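PDB 3VA9: sensor histidine kinase from Rhodopseudomonas palustris, which probably transfers phosphate from ATP to a protein histidine in two-component signalling, and is represented here by its four-helix-bundle sensor domain. Local coordinates for residues Lys19-Ile24 with Arg134-Leu139; Ile27-Leu32 with Ala61-Gly66; Leu32-Ser37 with Met90-Leu95; Asp82-Leu87 with Glu123-Ser128. All coordinates share one frame; numbering follows the deposited sequence.

Overall arrangement
The four contacts join helices of one CHASE3-type bundle, the sensor part of the kinase. Contact 1 ties helix 18-44 to helix 121-142 and closes the longest loop of chain. Contacts 2, 3 and 4 all lie inside that loop. Contact 1 is about 23 Å from contact 3, centre to centre. Contacts 2 and 3 share L32, and their centres are about 11 Å apart. Contacts 2 and 4 touch directly: D65 OD1 and R85 NH1 form a salt bridge of 2.8 Å, and L64 packs on L84. Contacts 3 and 4 meet where R91 CB packs on I125 CD1. The catalytic kinase region probably lies in another part of the protein.

Contact 1: Lys19-Ile24 with Arg134-Leu139; sequences KALLAI and RAEQAL
L21 chi1 (-64°) sets CG anti to the carbonyl carbon, and chi2, with CD1 anti to CA, places the methyls beside the chain of E136. The chi2 bend of E136 (-70°) sets its CD beside A20 CB. The L21 and E136 side chains lie alongside each other, pointing opposite ways. L21 CD2 rests on E136 CB at 3.7 Å. Its other methyl, L21 CD1, approaches the chain of Q137 at CG, at 4.3 Å. A20 takes the bent end of the glutamate. A20 CB lies 3.8 Å from E136 CD and 3.7 Å from E136 OE1. This is a methyl beside a carboxylate, so it is packing without a hydrogen bond. I24 adds a looser touch, with CD1 4.4 Å from E136 CG.

The two segments belong to the four-helix bundle of the CHASE3 sensor domain. They come from its first and last helices, 18-44 and 121-142. They run antiparallel at 168°, with axes 10.0 Å apart. L21 and E136 are also the nearest pair along the backbones, with their CA atoms 7.2 Å apart.

E136 is a buried residue. Its OE2 accepts a hydrogen bond from Q77 NE2, from helix 75-101. That bond would limit the rotation of the carboxylate. CB and CG of E136 meet L21 and I24, while the carboxylate lies by A20. T17 and L71 also touch E136. I24 packs further on L129, L132 and T133 of helix 121-142.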
loop_
_atom_site.group_PDB
_atom_site.type_symbol
_atom_site.label_atom_id
_atom_site.label_comp_id
_atom_site.label_asym_id
_atom_site.label_seq_id
_atom_site.Cartn_x
_atom_site.Cartn_y
_atom_site.Cartn_z
ATOM N N LYS A 19 -14.958 11.855 4.383
ATOM C CA LYS A 19 -14.209 11.836 3.138
ATOM C C LYS A 19 -12.831 11.214 3.365
ATOM O O LYS A 19 -12.287 10.545 2.482
ATOM C CB LYS A 19 -14.075 13.261 2.591
ATOM C CG LYS A 19 -13.220 13.393 1.339
ATOM C CD LYS A 19 -13.127 14.849 0.902
ATOM C CE LYS A 19 -12.275 15.012 -0.347
ATOM N NZ LYS A 19 -12.147 16.444 -0.743
ATOM N N ALA A 20 -12.277 11.430 4.555
ATOM C CA ALA A 20 -10.949 10.925 4.895
ATOM C C ALA A 20 -10.948 9.415 5.133
ATOM O O ALA A 20 -9.988 8.727 4.781
ATOM C CB ALA A 20 -10.387 11.659 6.110
ATOM N N LEU A 21 -12.024 8.907 5.730
ATOM C CA LEU A 21 -12.141 7.477 6.008
ATOM C C LEU A 21 -12.300 6.663 4.724
ATOM O O LEU A 21 -11.783 5.554 4.620
ATOM C CB LEU A 21 -13.303 7.200 6.966
ATOM C CG LEU A 21 -13.194 7.784 8.378
ATOM C CD1 LEU A 21 -14.450 7.473 9.186
ATOM C CD2 LEU A 21 -11.944 7.272 9.092
ATOM N N LEU A 22 -13.026 7.217 3.756
ATOM C CA LEU A 22 -13.141 6.603 2.440
ATOM C C LEU A 22 -11.756 6.484 1.833
ATOM O O LEU A 22 -11.355 5.415 1.365
ATOM C CB LEU A 22 -14.020 7.455 1.525
ATOM C CG LEU A 22 -15.520 7.470 1.813
ATOM C CD1 LEU A 22 -16.236 8.465 0.900
ATOM C CD2 LEU A 22 -16.100 6.070 1.663
ATOM N N ALA A 23 -11.027 7.597 1.855
ATOM C CA ALA A 23 -9.689 7.668 1.279
ATOM C C ALA A 23 -8.729 6.662 1.917
ATOM O O ALA A 23 -7.878 6.097 1.241
ATOM C CB ALA A 23 -9.138 9.087 1.394
ATOM N N ILE A 24 -8.874 6.448 3.222
ATOM C CA ILE A 24 -8.019 5.521 3.961
ATOM C C ILE A 24 -8.295 4.074 3.566
ATOM O O ILE A 24 -7.380 3.258 3.464
ATOM C CB ILE A 24 -8.217 5.685 5.482
ATOM C CG1 ILE A 24 -7.613 7.008 5.954
ATOM C CG2 ILE A 24 -7.596 4.523 6.237
ATOM C CD1 ILE A 24 -7.914 7.322 7.395
ATOM N N ARG A 134 -8.623 5.365 13.393
ATOM C CA ARG A 134 -8.996 5.668 14.770
ATOM C C ARG A 134 -8.871 7.159 15.072
ATOM O O ARG A 134 -9.737 7.739 15.723
ATOM C CB ARG A 134 -8.171 4.838 15.760
ATOM C CG ARG A 134 -8.656 3.400 15.903
ATOM C CD ARG A 134 -7.876 2.628 16.960
ATOM N NE ARG A 134 -6.680 1.992 16.414
ATOM C CZ ARG A 134 -5.452 2.488 16.524
ATOM N NH1 ARG A 134 -5.250 3.629 17.169
ATOM N NH2 ARG A 134 -4.422 1.840 15.992
ATOM N N ALA A 135 -7.800 7.778 14.584
ATOM C CA ALA A 135 -7.576 9.204 14.800
ATOM C C ALA A 135 -8.677 10.061 14.176
ATOM O O ALA A 135 -9.123 11.034 14.779
ATOM C CB ALA A 135 -6.210 9.620 14.274
ATOM N N GLU A 136 -9.112 9.705 12.971
ATOM C CA GLU A 136 -10.188 10.437 12.310
ATOM C C GLU A 136 -11.521 10.201 13.010
ATOM O O GLU A 136 -12.349 11.110 13.108
ATOM C CB GLU A 136 -10.295 10.041 10.837
ATOM C CG GLU A 136 -9.263 10.698 9.940
ATOM C CD GLU A 136 -9.499 12.183 9.768
ATOM O OE1 GLU A 136 -10.675 12.590 9.664
ATOM O OE2 GLU A 136 -8.509 12.946 9.731
ATOM N N GLN A 137 -11.727 8.978 13.491
ATOM C CA GLN A 137 -12.935 8.649 14.243
ATOM C C GLN A 137 -12.958 9.407 15.569
ATOM O O GLN A 137 -13.931 10.084 15.888
ATOM C CB GLN A 137 -13.046 7.136 14.470
ATOM C CG GLN A 137 -13.431 6.349 13.219
ATOM C CD GLN A 137 -13.324 4.848 13.405
ATOM O OE1 GLN A 137 -12.391 4.349 14.036
ATOM N NE2 GLN A 137 -14.276 4.117 12.844
ATOM N N ALA A 138 -11.878 9.297 16.334
ATOM C CA ALA A 138 -11.748 10.065 17.565
ATOM C C ALA A 138 -11.932 11.550 17.266
ATOM O O ALA A 138 -12.655 12.253 17.977
ATOM C CB ALA A 138 -10.394 9.812 18.213
ATOM N N LEU A 139 -11.281 12.015 16.203
ATOM C CA LEU A 139 -11.340 13.418 15.799
ATOM C C LEU A 139 -12.768 13.892 15.553
ATOM O O LEU A 139 -13.204 14.894 16.120
ATOM C CB LEU A 139 -10.498 13.647 14.544
ATOM C CG LEU A 139 -10.507 15.065 13.971
ATOM C CD1 LEU A 139 -10.030 16.065 15.015
ATOM C CD2 LEU A 139 -9.650 15.136 12.713
#

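Contact 2: Ile27-Leu32 with Ala61-Gly66; sequences IQQAVL and AARLDG
R63 reaches from helix 47-70 to helix 18-44, with I27 at its root and A30 at its tip. Its CB meets I27 CG1 at 3.9 Å. From CG the chain is extended to NE, with CD anti to CA (chi2 169°). CG, CD and NE carry the guanidinium across to the other helix. There R63 NH1 lies 3.7 Å from A30 CB. Q29 OE1 stands 4.3 Å from R63 NH1, too far to count as a bond. Both neighbours approach the guanidinium obliquely. The polar partner of NH1 is A26 O, one residue before the segment, to which it gives a hydrogen bond.

On the inner side, I27 and L64 make the apolar part of the contact. I27 CD1 meets L64 CD2 at 3.7 Å, and the two side chains cross at about a right angle. The same I27 CD1 lies 4.0 Å from R63 O. The helices are the first two of the bundle and form an antiparallel hairpin, at 158° with axes 9.9 Å apart. L84 of helix 75-101 packs against I27.

No hydrogen bond joins the two segments. They are held by apolar packing of I27 and L64 and by van der Waals contact of the arginine chain. The charged end of R63 stays on the more exposed side, and A26 O satisfies its NH1.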
loop_
_atom_site.group_PDB
_atom_site.type_symbol
_atom_site.label_atom_id
_atom_site.label_comp_id
_atom_site.label_asym_id
_atom_site.label_seq_id
_atom_site.Cartn_x
_atom_site.Cartn_y
_atom_site.Cartn_z
ATOM N N ILE A 27 -6.910 3.244 0.209
ATOM C CA ILE A 27 -5.465 3.014 0.245
ATOM C C ILE A 27 -5.130 1.569 0.619
ATOM O O ILE A 27 -4.275 0.936 0.002
ATOM C CB ILE A 27 -4.760 4.007 1.192
ATOM C CG1 ILE A 27 -4.718 5.388 0.536
ATOM C CG2 ILE A 27 -3.351 3.530 1.525
ATOM C CD1 ILE A 27 -4.306 6.484 1.459
ATOM N N GLN A 28 -5.810 1.063 1.638
ATOM C CA GLN A 28 -5.749 -0.349 1.997
ATOM C C GLN A 28 -6.058 -1.223 0.778
ATOM O O GLN A 28 -5.304 -2.136 0.456
ATOM C CB GLN A 28 -6.753 -0.621 3.117
ATOM C CG GLN A 28 -7.080 -2.077 3.357
ATOM C CD GLN A 28 -8.283 -2.240 4.274
ATOM O OE1 GLN A 28 -9.431 -2.297 3.816
ATOM N NE2 GLN A 28 -8.027 -2.300 5.578
ATOM N N GLN A 29 -7.163 -0.924 0.097
ATOM C CA GLN A 29 -7.543 -1.632 -1.124
ATOM C C GLN A 29 -6.409 -1.698 -2.148
ATOM O O GLN A 29 -6.059 -2.783 -2.625
ATOM C CB GLN A 29 -8.778 -0.988 -1.763
ATOM C CG GLN A 29 -9.168 -1.595 -3.111
ATOM C CD GLN A 29 -10.360 -0.900 -3.756
ATOM O OE1 GLN A 29 -10.905 0.061 -3.211
ATOM N NE2 GLN A 29 -10.771 -1.388 -4.925
ATOM N N ALA A 30 -5.843 -0.537 -2.480
ATOM C CA ALA A 30 -4.796 -0.443 -3.502
ATOM C C ALA A 30 -3.545 -1.244 -3.145
ATOM O O ALA A 30 -2.924 -1.850 -4.015
ATOM C CB ALA A 30 -4.438 1.012 -3.775
ATOM N N VAL A 31 -3.175 -1.241 -1.869
ATOM C CA VAL A 31 -2.037 -2.035 -1.400
ATOM C C VAL A 31 -2.282 -3.542 -1.589
ATOM O O VAL A 31 -1.405 -4.264 -2.059
ATOM C CB VAL A 31 -1.725 -1.742 0.083
ATOM C CG1 VAL A 31 -0.763 -2.770 0.646
ATOM C CG2 VAL A 31 -1.160 -0.338 0.234
ATOM N N LEU A 32 -3.481 -4.001 -1.237
ATOM C CA LEU A 32 -3.865 -5.404 -1.436
ATOM C C LEU A 32 -3.908 -5.757 -2.908
ATOM O O LEU A 32 -3.432 -6.809 -3.316
ATOM C CB LEU A 32 -5.226 -5.698 -0.802
ATOM C CG LEU A 32 -5.189 -5.676 0.722
ATOM C CD1 LEU A 32 -6.590 -5.656 1.309
ATOM C CD2 LEU A 32 -4.395 -6.876 1.198
ATOM N N ALA A 61 -0.240 5.689 -5.126
ATOM C CA ALA A 61 0.491 6.949 -5.101
ATOM C C ALA A 61 -0.484 8.132 -5.176
ATOM O O ALA A 61 -0.405 9.057 -4.369
ATOM C CB ALA A 61 1.511 7.000 -6.241
ATOM N N ALA A 62 -1.418 8.079 -6.125
ATOM C CA ALA A 62 -2.400 9.152 -6.296
ATOM C C ALA A 62 -3.302 9.318 -5.070
ATOM O O ALA A 62 -3.597 10.436 -4.659
ATOM C CB ALA A 62 -3.233 8.921 -7.543
ATOM N N ARG A 63 -3.730 8.203 -4.485
ATOM C CA ARG A 63 -4.579 8.242 -3.294
ATOM C C ARG A 63 -3.835 8.729 -2.055
ATOM O O ARG A 63 -4.417 9.408 -1.205
ATOM C CB ARG A 63 -5.211 6.874 -3.045
ATOM C CG ARG A 63 -6.221 6.508 -4.107
ATOM C CD ARG A 63 -6.664 5.066 -4.026
ATOM N NE ARG A 63 -7.455 4.710 -5.204
ATOM C CZ ARG A 63 -7.920 3.491 -5.458
ATOM N NH1 ARG A 63 -7.679 2.494 -4.618
ATOM N NH2 ARG A 63 -8.624 3.273 -6.558
ATOM N N LEU A 64 -2.553 8.382 -1.952
ATOM C CA LEU A 64 -1.712 8.911 -0.882
ATOM C C LEU A 64 -1.512 10.423 -1.028
ATOM O O LEU A 64 -1.588 11.152 -0.039
ATOM C CB LEU A 64 -0.358 8.192 -0.825
ATOM C CG LEU A 64 -0.392 6.755 -0.283
ATOM C CD1 LEU A 64 0.840 5.963 -0.691
ATOM C CD2 LEU A 64 -0.579 6.731 1.229
ATOM N N ASP A 65 -1.247 10.882 -2.254
ATOM C CA ASP A 65 -1.065 12.317 -2.528
ATOM C C ASP A 65 -2.315 13.108 -2.120
ATOM O O ASP A 65 -2.223 14.197 -1.554
ATOM C CB ASP A 65 -0.796 12.579 -4.017
ATOM C CG ASP A 65 0.506 11.973 -4.517
ATOM O OD1 ASP A 65 1.410 11.681 -3.701
ATOM O OD2 ASP A 65 0.624 11.809 -5.756
ATOM N N GLY A 66 -3.481 12.548 -2.428
ATOM C CA GLY A 66 -4.754 13.192 -2.150
ATOM C C GLY A 66 -5.196 13.139 -0.700
ATOM O O GLY A 66 -5.789 14.087 -0.191
#

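Contact 3: Leu32-Ser37 with Met90-Leu95; sequences LEAETS and MRMAQL
The guanidinium of R91 has E35 OE1 at its edge and L95 CD2 over one face. The methyl sits 3.6 Å above the guanidinium plane, over its centre. E35 OE1 lies in that plane and takes a hydrogen bond from R91 NH2 at 2.8 Å, with an N-H...O angle of 153°. The pair is also a salt bridge. OE1 is met on its anti side, with the donor tilted out of the carboxylate plane; the two planes are 82° apart. R91 NH1 bonds Q94 OE1 at 3.0 Å. Two oxygens, from E35 and Q94, would thus limit rotation of the group. The R91 chain bends at chi2 (49°), which turns CD off the extended course.

These are the first and third helices of the four-helix bundle, 18-44 and 75-101, and they run nearly parallel. Beside the salt bridge A34 CB touches L95 CD1 at 4.0 Å and M92 CE at 4.1 Å. L95 CD1 also lies 3.8 Å from E35 N. An alanine in place of R91 would probably leave E35 OE1 without its charged mate, Q94 OE1 without this donor and L95 CD2 uncovered on that side. T122 of helix 121-142 touches both E35 and R91, while L95 packs on Y53 of helix 47-70.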
loop_
_atom_site.group_PDB
_atom_site.type_symbol
_atom_site.label_atom_id
_atom_site.label_comp_id
_atom_site.label_asym_id
_atom_site.label_seq_id
_atom_site.Cartn_x
_atom_site.Cartn_y
_atom_site.Cartn_z
ATOM N N LEU A 32 -3.481 -4.001 -1.237
ATOM C CA LEU A 32 -3.865 -5.404 -1.436
ATOM C C LEU A 32 -3.908 -5.757 -2.908
ATOM O O LEU A 32 -3.432 -6.809 -3.316
ATOM C CB LEU A 32 -5.226 -5.698 -0.802
ATOM C CG LEU A 32 -5.189 -5.676 0.722
ATOM C CD1 LEU A 32 -6.590 -5.656 1.309
ATOM C CD2 LEU A 32 -4.395 -6.876 1.198
ATOM N N GLU A 33 -4.470 -4.856 -3.704
ATOM C CA GLU A 33 -4.559 -5.060 -5.143
ATOM C C GLU A 33 -3.180 -5.159 -5.814
ATOM O O GLU A 33 -2.999 -5.946 -6.736
ATOM C CB GLU A 33 -5.416 -3.965 -5.784
ATOM C CG GLU A 33 -5.785 -4.238 -7.231
ATOM C CD GLU A 33 -6.541 -5.550 -7.408
ATOM O OE1 GLU A 33 -7.576 -5.738 -6.734
ATOM O OE2 GLU A 33 -6.104 -6.390 -8.226
ATOM N N ALA A 34 -2.207 -4.380 -5.340
ATOM C CA ALA A 34 -0.843 -4.453 -5.876
ATOM C C ALA A 34 -0.208 -5.802 -5.549
ATOM O O ALA A 34 0.422 -6.437 -6.398
ATOM C CB ALA A 34 0.016 -3.310 -5.320
ATOM N N GLU A 35 -0.377 -6.233 -4.303
ATOM C CA GLU A 35 0.140 -7.522 -3.870
ATOM C C GLU A 35 -0.514 -8.690 -4.615
ATOM O O GLU A 35 0.169 -9.535 -5.190
ATOM C CB GLU A 35 -0.057 -7.692 -2.364
ATOM C CG GLU A 35 0.602 -8.936 -1.809
ATOM C CD GLU A 35 0.228 -9.167 -0.369
ATOM O OE1 GLU A 35 0.963 -8.678 0.507
ATOM O OE2 GLU A 35 -0.808 -9.825 -0.114
ATOM N N THR A 36 -1.840 -8.732 -4.617
ATOM C CA THR A 36 -2.528 -9.832 -5.271
ATOM C C THR A 36 -2.219 -9.869 -6.779
ATOM O O THR A 36 -2.087 -10.943 -7.365
ATOM C CB THR A 36 -4.052 -9.799 -5.009
ATOM O OG1 THR A 36 -4.593 -11.110 -5.209
ATOM C CG2 THR A 36 -4.754 -8.815 -5.951
ATOM N N SER A 37 -2.076 -8.701 -7.397
ATOM C CA SER A 37 -1.790 -8.647 -8.830
ATOM C C SER A 37 -0.384 -9.157 -9.130
ATOM O O SER A 37 -0.179 -9.898 -10.083
ATOM C CB SER A 37 -1.975 -7.231 -9.374
ATOM O OG SER A 37 -3.331 -6.866 -9.289
ATOM N N MET A 90 8.427 1.340 1.026
ATOM C CA MET A 90 9.251 0.149 1.216
ATOM C C MET A 90 8.546 -1.106 0.682
ATOM O O MET A 90 9.173 -1.966 0.085
ATOM C CB MET A 90 9.612 -0.034 2.692
ATOM C CG MET A 90 10.350 1.153 3.318
ATOM S SD MET A 90 10.548 0.982 5.112
ATOM C CE MET A 90 11.460 -0.551 5.170
ATOM N N ARG A 91 7.241 -1.205 0.906
ATOM C CA ARG A 91 6.474 -2.366 0.459
ATOM C C ARG A 91 6.413 -2.425 -1.067
ATOM O O ARG A 91 6.674 -3.468 -1.669
ATOM C CB ARG A 91 5.060 -2.352 1.051
ATOM C CG ARG A 91 4.220 -3.580 0.678
ATOM C CD ARG A 91 4.997 -4.885 0.932
ATOM N NE ARG A 91 4.147 -6.067 0.788
ATOM C CZ ARG A 91 4.599 -7.302 0.597
ATOM N NH1 ARG A 91 5.901 -7.530 0.531
ATOM N NH2 ARG A 91 3.744 -8.314 0.475
ATOM N N MET A 92 6.076 -1.299 -1.691
ATOM C CA MET A 92 6.070 -1.219 -3.155
ATOM C C MET A 92 7.422 -1.557 -3.783
ATOM O O MET A 92 7.479 -2.177 -4.835
ATOM C CB MET A 92 5.590 0.155 -3.636
ATOM C CG MET A 92 4.111 0.433 -3.334
ATOM S SD MET A 92 2.962 -0.803 -4.004
ATOM C CE MET A 92 2.390 -1.586 -2.497
ATOM N N ALA A 93 8.514 -1.158 -3.137
ATOM C CA ALA A 93 9.843 -1.492 -3.643
ATOM C C ALA A 93 10.072 -2.992 -3.559
ATOM O O ALA A 93 10.716 -3.572 -4.421
ATOM C CB ALA A 93 10.936 -0.735 -2.880
ATOM N N GLN A 94 9.543 -3.622 -2.514
ATOM C CA GLN A 94 9.607 -5.081 -2.405
ATOM C C GLN A 94 8.867 -5.800 -3.550
ATOM O O GLN A 94 9.442 -6.642 -4.231
ATOM C CB GLN A 94 9.065 -5.556 -1.047
ATOM C CG GLN A 94 9.897 -5.127 0.147
ATOM C CD GLN A 94 9.490 -5.861 1.417
ATOM O OE1 GLN A 94 8.312 -6.143 1.638
ATOM N NE2 GLN A 94 10.468 -6.177 2.252
ATOM N N LEU A 95 7.588 -5.479 -3.731
ATOM C CA LEU A 95 6.758 -6.067 -4.789
ATOM C C LEU A 95 7.321 -5.817 -6.191
ATOM O O LEU A 95 7.340 -6.717 -7.033
ATOM C CB LEU A 95 5.338 -5.491 -4.720
ATOM C CG LEU A 95 4.547 -5.683 -3.427
ATOM C CD1 LEU A 95 3.153 -5.062 -3.551
ATOM C CD2 LEU A 95 4.454 -7.178 -3.050
#

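Contact 4: Asp82-Leu87 with Glu123-Ser128; sequences DELRLL and ERIETS
S128 OG is packed, not bonded, against L84 of the facing helix, 3.3 Å from both L84 CA and L84 CB. L84 CD1 approaches the same oxygen at 3.6 Å. Chi1 of S128 (-169°), with OG anti to the backbone N, directs OG at L84. These are oxygen-to-carbon contacts, and no hydrogen bond crosses here. The segments lie on helices 75-101 and 121-142 of the four-helix bundle, antiparallel at 162° with axes 9.5 Å apart. Within the second segment E123 O is gripped twice, by T127 N and by T127 OG1, the latter at 3.1 Å and above the carbonyl plane.

L87 fills the other half of the contact. Its CB meets I125 CG1 at 3.7 Å, and I125 CG2 meets L84 CD1 at 3.8 Å. I125 thus packs on both leucines. An alanine at I125 would probably open a gap beside L84 CD1 and L87 CB.

R124 crosses L87 at about a right angle. Its guanidinium has L87 CD2 over one face, 3.8 Å from R124 NH2. R124 NH1 gives a hydrogen bond to D119 O. L129 and L132 extend the cover on L84. The second methyl of L87, CD1, lies 3.7 Å from the carbonyl oxygen R124 O.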
loop_
_atom_site.group_PDB
_atom_site.type_symbol
_atom_site.label_atom_id
_atom_site.label_comp_id
_atom_site.label_asym_id
_atom_site.label_seq_id
_atom_site.Cartn_x
_atom_site.Cartn_y
_atom_site.Cartn_z
ATOM N N ASP A 82 2.802 10.585 6.694
ATOM C CA ASP A 82 4.218 10.474 6.366
ATOM C C ASP A 82 4.708 9.077 6.697
ATOM O O ASP A 82 5.379 8.433 5.891
ATOM C CB ASP A 82 5.043 11.496 7.144
ATOM C CG ASP A 82 4.933 12.883 6.571
ATOM O OD1 ASP A 82 4.513 13.001 5.402
ATOM O OD2 ASP A 82 5.273 13.850 7.289
ATOM N N GLU A 83 4.359 8.614 7.892
ATOM C CA GLU A 83 4.767 7.291 8.357
ATOM C C GLU A 83 4.214 6.156 7.493
ATOM O O GLU A 83 4.966 5.271 7.076
ATOM C CB GLU A 83 4.404 7.116 9.836
ATOM C CG GLU A 83 5.300 7.953 10.747
ATOM C CD GLU A 83 4.597 8.476 11.991
ATOM O OE1 GLU A 83 3.544 7.923 12.378
ATOM O OE2 GLU A 83 5.113 9.448 12.587
ATOM N N LEU A 84 2.912 6.192 7.213
ATOM C CA LEU A 84 2.294 5.216 6.312
ATOM C C LEU A 84 3.042 5.174 4.973
ATOM O O LEU A 84 3.384 4.104 4.468
ATOM C CB LEU A 84 0.821 5.561 6.065
ATOM C CG LEU A 84 0.128 4.709 4.996
ATOM C CD1 LEU A 84 -0.006 3.274 5.468
ATOM C CD2 LEU A 84 -1.240 5.277 4.622
ATOM N N ARG A 85 3.301 6.356 4.421
ATOM C CA ARG A 85 3.958 6.495 3.123
ATOM C C ARG A 85 5.345 5.869 3.077
ATOM O O ARG A 85 5.723 5.260 2.074
ATOM C CB ARG A 85 4.073 7.970 2.746
ATOM C CG ARG A 85 4.666 8.174 1.375
ATOM C CD ARG A 85 3.606 8.698 0.431
ATOM N NE ARG A 85 3.859 8.338 -0.958
ATOM C CZ ARG A 85 3.411 9.046 -1.989
ATOM N NH1 ARG A 85 2.710 10.154 -1.773
ATOM N NH2 ARG A 85 3.668 8.652 -3.229
ATOM N N LEU A 86 6.108 6.045 4.154
ATOM C CA LEU A 86 7.390 5.371 4.291
ATOM C C LEU A 86 7.190 3.866 4.152
ATOM O O LEU A 86 7.911 3.192 3.408
ATOM C CB LEU A 86 8.034 5.685 5.651
ATOM C CG LEU A 86 9.338 4.935 5.989
ATOM C CD1 LEU A 86 10.412 5.210 4.940
ATOM C CD2 LEU A 86 9.855 5.299 7.377
ATOM N N LEU A 87 6.207 3.351 4.884
ATOM C CA LEU A 87 5.921 1.919 4.905
ATOM C C LEU A 87 5.444 1.435 3.537
ATOM O O LEU A 87 5.877 0.387 3.067
ATOM C CB LEU A 87 4.881 1.594 5.990
ATOM C CG LEU A 87 5.314 1.751 7.462
ATOM C CD1 LEU A 87 4.128 1.659 8.420
ATOM C CD2 LEU A 87 6.383 0.737 7.851
ATOM N N GLU A 123 1.640 -6.220 7.780
ATOM C CA GLU A 123 1.092 -6.023 9.115
ATOM C C GLU A 123 1.282 -4.576 9.549
ATOM O O GLU A 123 0.369 -3.955 10.093
ATOM C CB GLU A 123 1.774 -6.951 10.126
ATOM C CG GLU A 123 1.495 -8.440 9.927
ATOM C CD GLU A 123 2.346 -9.075 8.834
ATOM O OE1 GLU A 123 3.190 -8.376 8.233
ATOM O OE2 GLU A 123 2.170 -10.284 8.582
ATOM N N ARG A 124 2.480 -4.046 9.309
ATOM C CA ARG A 124 2.832 -2.707 9.769
ATOM C C ARG A 124 1.994 -1.638 9.073
ATOM O O ARG A 124 1.578 -0.658 9.696
ATOM C CB ARG A 124 4.331 -2.454 9.597
ATOM C CG ARG A 124 5.193 -3.218 10.597
ATOM C CD ARG A 124 6.628 -3.348 10.129
ATOM N NE ARG A 124 7.367 -2.092 10.205
ATOM C CZ ARG A 124 8.591 -1.923 9.713
ATOM N NH1 ARG A 124 9.197 -2.927 9.092
ATOM N NH2 ARG A 124 9.203 -0.752 9.828
ATOM N N ILE A 125 1.723 -1.839 7.788
ATOM C CA ILE A 125 0.856 -0.922 7.063
ATOM C C ILE A 125 -0.571 -0.933 7.613
ATOM O O ILE A 125 -1.166 0.125 7.821
ATOM C CB ILE A 125 0.846 -1.212 5.562
ATOM C CG1 ILE A 125 2.171 -0.773 4.936
ATOM C CG2 ILE A 125 -0.314 -0.490 4.893
ATOM C CD1 ILE A 125 2.495 -1.490 3.644
ATOM N N GLU A 126 -1.112 -2.124 7.864
ATOM C CA GLU A 126 -2.466 -2.247 8.418
ATOM C C GLU A 126 -2.578 -1.534 9.761
ATOM O O GLU A 126 -3.554 -0.836 10.022
ATOM C CB GLU A 126 -2.891 -3.714 8.553
ATOM C CG GLU A 126 -3.129 -4.418 7.219
ATOM C CD GLU A 126 -3.967 -3.588 6.253
ATOM O OE1 GLU A 126 -5.016 -3.051 6.673
ATOM O OE2 GLU A 126 -3.580 -3.479 5.068
ATOM N N THR A 127 -1.570 -1.712 10.603
ATOM C CA THR A 127 -1.469 -0.971 11.854
ATOM C C THR A 127 -1.434 0.537 11.589
ATOM O O THR A 127 -2.100 1.324 12.273
ATOM C CB THR A 127 -0.193 -1.377 12.618
ATOM O OG1 THR A 127 -0.215 -2.787 12.868
ATOM C CG2 THR A 127 -0.073 -0.616 13.941
ATOM N N SER A 128 -0.643 0.930 10.594
ATOM C CA SER A 128 -0.502 2.330 10.213
ATOM C C SER A 128 -1.836 2.920 9.754
ATOM O O SER A 128 -2.183 4.050 10.106
ATOM C CB SER A 128 0.539 2.465 9.105
ATOM O OG SER A 128 0.875 3.817 8.887
#